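Side-chain contacts in uncharacterized protein (Bacteroides uniformis, PDB 4K61), which is of unknown function but belongs to the DUF2874 family of putative beta-lactamase-inhibitor-like, PepSY-like proteins: residues A[9-14]-A[44-49]; A[82-87]-A[108-113]. All coordinates share one frame; numbering follows the deposited sequence. Where two conformers were deposited one is given.

Interaction 1. Residues A[9-14]-A[44-49]; sequences QAALKK and VWFDGQ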
# COMPACT_ATOMS: atom_id res chain seq x y z
N GLN A 9 -16.27 10.14 -5.89
CA GLN A 9 -17.06 9.31 -4.99
C GLN A 9 -17.83 8.27 -5.79
O GLN A 9 -17.93 7.11 -5.37
CB GLN A 9 -18.02 10.15 -4.13
CG GLN A 9 -17.27 11.09 -3.19
CD GLN A 9 -18.15 11.68 -2.11
OE1 GLN A 9 -18.90 10.97 -1.45
NE2 GLN A 9 -18.05 12.99 -1.92
N ALA A 10 -18.35 8.68 -6.95
CA ALA A 10 -19.09 7.75 -7.84
C ALA A 10 -18.17 6.68 -8.43
O ALA A 10 -18.57 5.50 -8.56
CB ALA A 10 -19.78 8.52 -8.96
N ALA A 11 -16.95 7.05 -8.74
CA ALA A 11 -15.98 6.07 -9.28
C ALA A 11 -15.64 4.98 -8.27
O ALA A 11 -15.52 3.82 -8.65
CB ALA A 11 -14.72 6.74 -9.75
N LEU A 12 -15.53 5.35 -6.98
CA LEU A 12 -15.28 4.36 -5.93
C LEU A 12 -16.50 3.43 -5.76
O LEU A 12 -16.34 2.20 -5.69
CB LEU A 12 -15.01 5.04 -4.58
CG LEU A 12 -14.78 4.07 -3.39
CD1 LEU A 12 -13.52 3.24 -3.61
CD2 LEU A 12 -14.70 4.84 -2.09
N LYS A 13 -17.70 4.01 -5.77
CA LYS A 13 -18.94 3.25 -5.60
C LYS A 13 -19.11 2.26 -6.76
O LYS A 13 -19.56 1.13 -6.57
CB LYS A 13 -20.12 4.20 -5.47
CG LYS A 13 -21.40 3.56 -4.95
CD LYS A 13 -22.31 4.59 -4.32
CE LYS A 13 -23.45 3.98 -3.56
NZ LYS A 13 -24.59 3.70 -4.47
N LYS A 14 -18.70 2.65 -7.95
CA LYS A 14 -18.69 1.72 -9.08
C LYS A 14 -17.75 0.52 -8.90
O LYS A 14 -18.12 -0.62 -9.22
CB LYS A 14 -18.36 2.50 -10.34
CG LYS A 14 -18.39 1.72 -11.64
CD LYS A 14 -18.30 2.68 -12.81
CE LYS A 14 -17.73 2.02 -14.06
NZ LYS A 14 -18.74 1.12 -14.68
N VAL A 44 -7.69 3.39 -1.98
CA VAL A 44 -7.69 3.53 -3.43
C VAL A 44 -7.42 5.00 -3.75
O VAL A 44 -8.02 5.91 -3.15
CB VAL A 44 -9.03 3.13 -4.07
CG1 VAL A 44 -8.95 3.26 -5.57
CG2 VAL A 44 -9.40 1.69 -3.76
N TRP A 45 -6.46 5.20 -4.64
CA TRP A 45 -6.03 6.54 -5.07
C TRP A 45 -6.72 6.87 -6.37
O TRP A 45 -6.67 6.05 -7.31
CB TRP A 45 -4.50 6.57 -5.32
CG TRP A 45 -3.66 6.76 -4.07
CD1 TRP A 45 -2.96 7.86 -3.71
CD2 TRP A 45 -3.43 5.79 -3.03
NE1 TRP A 45 -2.33 7.67 -2.51
CE2 TRP A 45 -2.59 6.39 -2.08
CE3 TRP A 45 -3.86 4.46 -2.82
CZ2 TRP A 45 -2.18 5.73 -0.94
CZ3 TRP A 45 -3.42 3.80 -1.68
CH2 TRP A 45 -2.61 4.44 -0.75
N PHE A 46 -7.32 8.08 -6.44
CA PHE A 46 -7.95 8.55 -7.66
C PHE A 46 -7.30 9.83 -8.11
O PHE A 46 -7.03 10.73 -7.29
CB PHE A 46 -9.44 8.83 -7.44
CG PHE A 46 -10.23 7.62 -7.11
CD1 PHE A 46 -10.35 7.22 -5.80
CD2 PHE A 46 -10.85 6.86 -8.11
CE1 PHE A 46 -11.06 6.09 -5.46
CE2 PHE A 46 -11.57 5.71 -7.77
CZ PHE A 46 -11.68 5.34 -6.45
N ASP A 47 -7.09 9.95 -9.43
CA ASP A 47 -6.65 11.23 -9.97
C ASP A 47 -7.81 12.23 -10.14
O ASP A 47 -8.96 11.92 -9.86
CB ASP A 47 -5.82 11.04 -11.26
CG ASP A 47 -6.63 10.46 -12.43
OD1 ASP A 47 -7.88 10.62 -12.49
OD2 ASP A 47 -5.94 9.86 -13.31
N GLY A 48 -7.52 13.41 -10.66
CA GLY A 48 -8.56 14.43 -10.91
C GLY A 48 -9.64 14.05 -11.91
O GLY A 48 -10.71 14.67 -11.94
N GLN A 49 -9.37 13.04 -12.74
CA GLN A 49 -10.34 12.56 -13.71
C GLN A 49 -11.10 11.36 -13.18
O GLN A 49 -11.77 10.67 -13.93
CB GLN A 49 -9.64 12.23 -15.02
CG GLN A 49 -9.07 13.46 -15.68
CD GLN A 49 -8.51 13.18 -17.06
OE1 GLN A 49 -7.39 12.70 -17.19
NE2 GLN A 49 -9.28 13.49 -18.09

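Interaction 2. Residues A[82-87]-A[108-113]; sequences MVQNVT and QTKYQI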
# COMPACT_ATOMS: atom_id res chain seq x y z
N MSE A 82 11.84 -6.44 12.77
CA MSE A 82 10.46 -6.73 13.13
C MSE A 82 9.58 -6.25 12.00
O MSE A 82 9.62 -5.08 11.65
CB MSE A 82 10.16 -5.95 14.43
CG MSE A 82 10.64 -6.58 15.74
SE MSE A 82 12.61 -6.47 15.96
CE MSE A 82 12.85 -6.70 17.90
N VAL A 83 8.75 -7.13 11.45
CA VAL A 83 7.80 -6.70 10.40
C VAL A 83 6.73 -5.82 11.02
O VAL A 83 6.06 -6.22 11.97
CB VAL A 83 7.15 -7.89 9.67
CG1 VAL A 83 6.08 -7.41 8.70
CG2 VAL A 83 8.22 -8.67 8.93
N GLN A 84 6.59 -4.60 10.50
CA GLN A 84 5.64 -3.64 11.04
C GLN A 84 4.49 -3.31 10.12
O GLN A 84 3.47 -2.81 10.57
CB GLN A 84 6.35 -2.34 11.41
CG GLN A 84 7.28 -2.52 12.59
CD GLN A 84 8.11 -1.28 12.88
OE1 GLN A 84 8.21 -0.37 12.06
NE2 GLN A 84 8.74 -1.27 14.04
N ASN A 85 4.64 -3.59 8.83
CA ASN A 85 3.54 -3.42 7.88
C ASN A 85 3.77 -4.30 6.67
O ASN A 85 4.91 -4.54 6.27
CB ASN A 85 3.37 -1.96 7.48
CG ASN A 85 2.14 -1.72 6.57
OD1 ASN A 85 1.04 -1.42 7.03
ND2 ASN A 85 2.34 -1.86 5.27
N VAL A 86 2.66 -4.84 6.15
CA VAL A 86 2.68 -5.62 4.91
C VAL A 86 1.48 -5.16 4.07
O VAL A 86 0.35 -5.18 4.54
CB VAL A 86 2.57 -7.13 5.17
CG1 VAL A 86 2.62 -7.89 3.87
CG2 VAL A 86 3.71 -7.57 6.08
N THR A 87 1.78 -4.70 2.86
CA THR A 87 0.79 -4.10 1.99
C THR A 87 0.88 -4.73 0.60
O THR A 87 1.97 -4.88 0.03
CB THR A 87 1.01 -2.58 1.90
OG1 THR A 87 0.96 -2.04 3.22
CG2 THR A 87 -0.04 -1.89 1.07
N GLN A 108 15.14 2.98 16.02
CA GLN A 108 14.61 4.08 15.20
C GLN A 108 14.47 3.62 13.74
O GLN A 108 13.50 3.94 13.06
CB GLN A 108 15.50 5.35 15.25
CG GLN A 108 16.22 5.66 16.56
CD GLN A 108 17.70 5.44 16.48
OE1 GLN A 108 18.33 5.77 15.48
NE2 GLN A 108 18.26 4.86 17.52
N THR A 109 15.45 2.86 13.29
CA THR A 109 15.60 2.57 11.86
C THR A 109 14.46 1.75 11.23
O THR A 109 14.14 0.66 11.70
CB THR A 109 16.93 1.86 11.60
OG1 THR A 109 17.98 2.61 12.21
CG2 THR A 109 17.22 1.77 10.12
N LYS A 110 13.87 2.27 10.14
CA LYS A 110 12.84 1.56 9.40
C LYS A 110 13.23 1.42 7.93
O LYS A 110 13.77 2.37 7.35
CB LYS A 110 11.51 2.28 9.54
CG LYS A 110 10.96 2.25 10.97
CD LYS A 110 9.74 3.12 11.14
CE LYS A 110 8.88 2.80 12.36
NZ LYS A 110 9.67 2.32 13.51
N TYR A 111 12.99 0.24 7.37
CA TYR A 111 13.21 -0.02 5.94
C TYR A 111 11.93 -0.45 5.28
O TYR A 111 11.08 -1.13 5.90
CB TYR A 111 14.26 -1.12 5.70
CG TYR A 111 15.63 -0.79 6.22
CD1 TYR A 111 16.46 0.10 5.53
CD2 TYR A 111 16.10 -1.34 7.39
CE1 TYR A 111 17.72 0.44 6.01
CE2 TYR A 111 17.37 -1.02 7.88
CZ TYR A 111 18.17 -0.13 7.18
OH TYR A 111 19.41 0.18 7.66
N GLN A 112 11.75 -0.02 4.04
CA GLN A 112 10.68 -0.49 3.21
C GLN A 112 11.27 -1.27 2.04
O GLN A 112 12.11 -0.74 1.28
CB GLN A 112 9.86 0.66 2.69
CG GLN A 112 8.73 0.24 1.75
CD GLN A 112 8.14 1.45 1.04
OE1 GLN A 112 8.73 1.98 0.08
NE2 GLN A 112 6.99 1.88 1.51
N ILE A 113 10.80 -2.49 1.87
CA ILE A 113 11.30 -3.38 0.81
C ILE A 113 10.13 -3.73 -0.11
O ILE A 113 9.06 -4.17 0.35
CB ILE A 113 11.90 -4.67 1.43
CG1 ILE A 113 12.90 -4.36 2.56
CG2 ILE A 113 12.59 -5.50 0.36
CD1 ILE A 113 12.34 -4.52 3.95

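Interaction 1. Residues A[9-14]-A[44-49]
Leu12 and Ala11 of helix 6-15 close on the outer end of the Phe46 ring, which reaches toward them from strand 40-46. The path of Leu12 illustrates how one helix residue can serve several neighbours. Its CB lies 3.8 Å from Phe46 CZ, and the backbone joins in, with Leu12 CA equally near that carbon. At CG the chain stands anti to the backbone N (chi1 179°), a turn that carries it past the ring rather than onto a face. Of the two branches, CD1 lies in the ring plane at the edge, 4.0 Å from Phe46 CZ, and also looks to Val44 CG2 at a looser 4.4 Å. The leucine side chain, which also touches Ala33 and Phe35 of strand 30-37, crosses the ring at about a right angle. On the neighbouring corner, Ala11 CB approaches Phe46 CE2 obliquely at 3.9 Å. Every contact across the pair is apolar; Val8 and Met15 add to the grip on Phe46, while Trp24 touches both Phe46 and Leu12. The N-to-C directions of the short helix and strand segments are 140° apart, and their axes come within 10.0 Å: a helix laid on an antiparallel sheet, consistent with the helix-on-sheet layering of PepSY-like domains.

Interaction 2. Residues A[82-87]-A[108-113]
A polar surface contact joins Gln84 and Lys110, two residues on strands that are not neighbours in the antiparallel sheet: strand 97-103 runs between strands 82-90 and 110-115, and the two side chains meet across it. The backbones accordingly stay well apart, the nearest CA atoms, those of Gln84 and Lys110, being separated by 9.0 Å, and long side chains do all the bridging. The CB of Gln84 is directed toward the other strand, and the chain is extended beyond CG (chi2 174°), which sends its amide outward to the lysine. Lys110 starts less directly: its chain is extended as far as CE, then bent at the last torsion (chi4 33°), which turns NZ aside. The two side chains cross at about a right angle, and the amide oxygen is the main point of touch. Gln84 OE1 lies 3.3 Å from Lys110 CE, while Lys110 NZ is 3.4 Å from the same oxygen. The nitrogen side of the amide is a little farther, with Gln84 NE2 3.7 Å from Lys110 NZ. The strand between takes part as well, for the Lys110 side chain also touches Glu101, opposite which Gln84 and Asn85 together form a classic beta bulge. The backbone N of Lys110 is hydrogen-bonded to Thr128 OG1. Just 73 Å² is buried between the segments, and the chemistry is that of a presumably charged amine and the CE methylene it would polarise lying against an amide oxygen: a probably favourable electrostatic attraction at the surface. Glu101, which the lysine side chain touches, may add to the attraction, though no salt bridge is established.

The pair illustrates how chemistry follows position within one sheet. Interaction 1 is a buried contact, in which a helix is fastened to a strand near one end of the chain's fold by hydrocarbon surfaces alone; interaction 2 is a surface contact between two strands separated by a third, made by polar side chains. The first buries twice the area of the second. Both reach the same antiparallel sheet, yet they use different strands and lie on opposite sides of the chain's centre, with their own centres about 29 Å apart. Along the chain they come in series, interaction 1 closing before interaction 2 opens, and they do not touch.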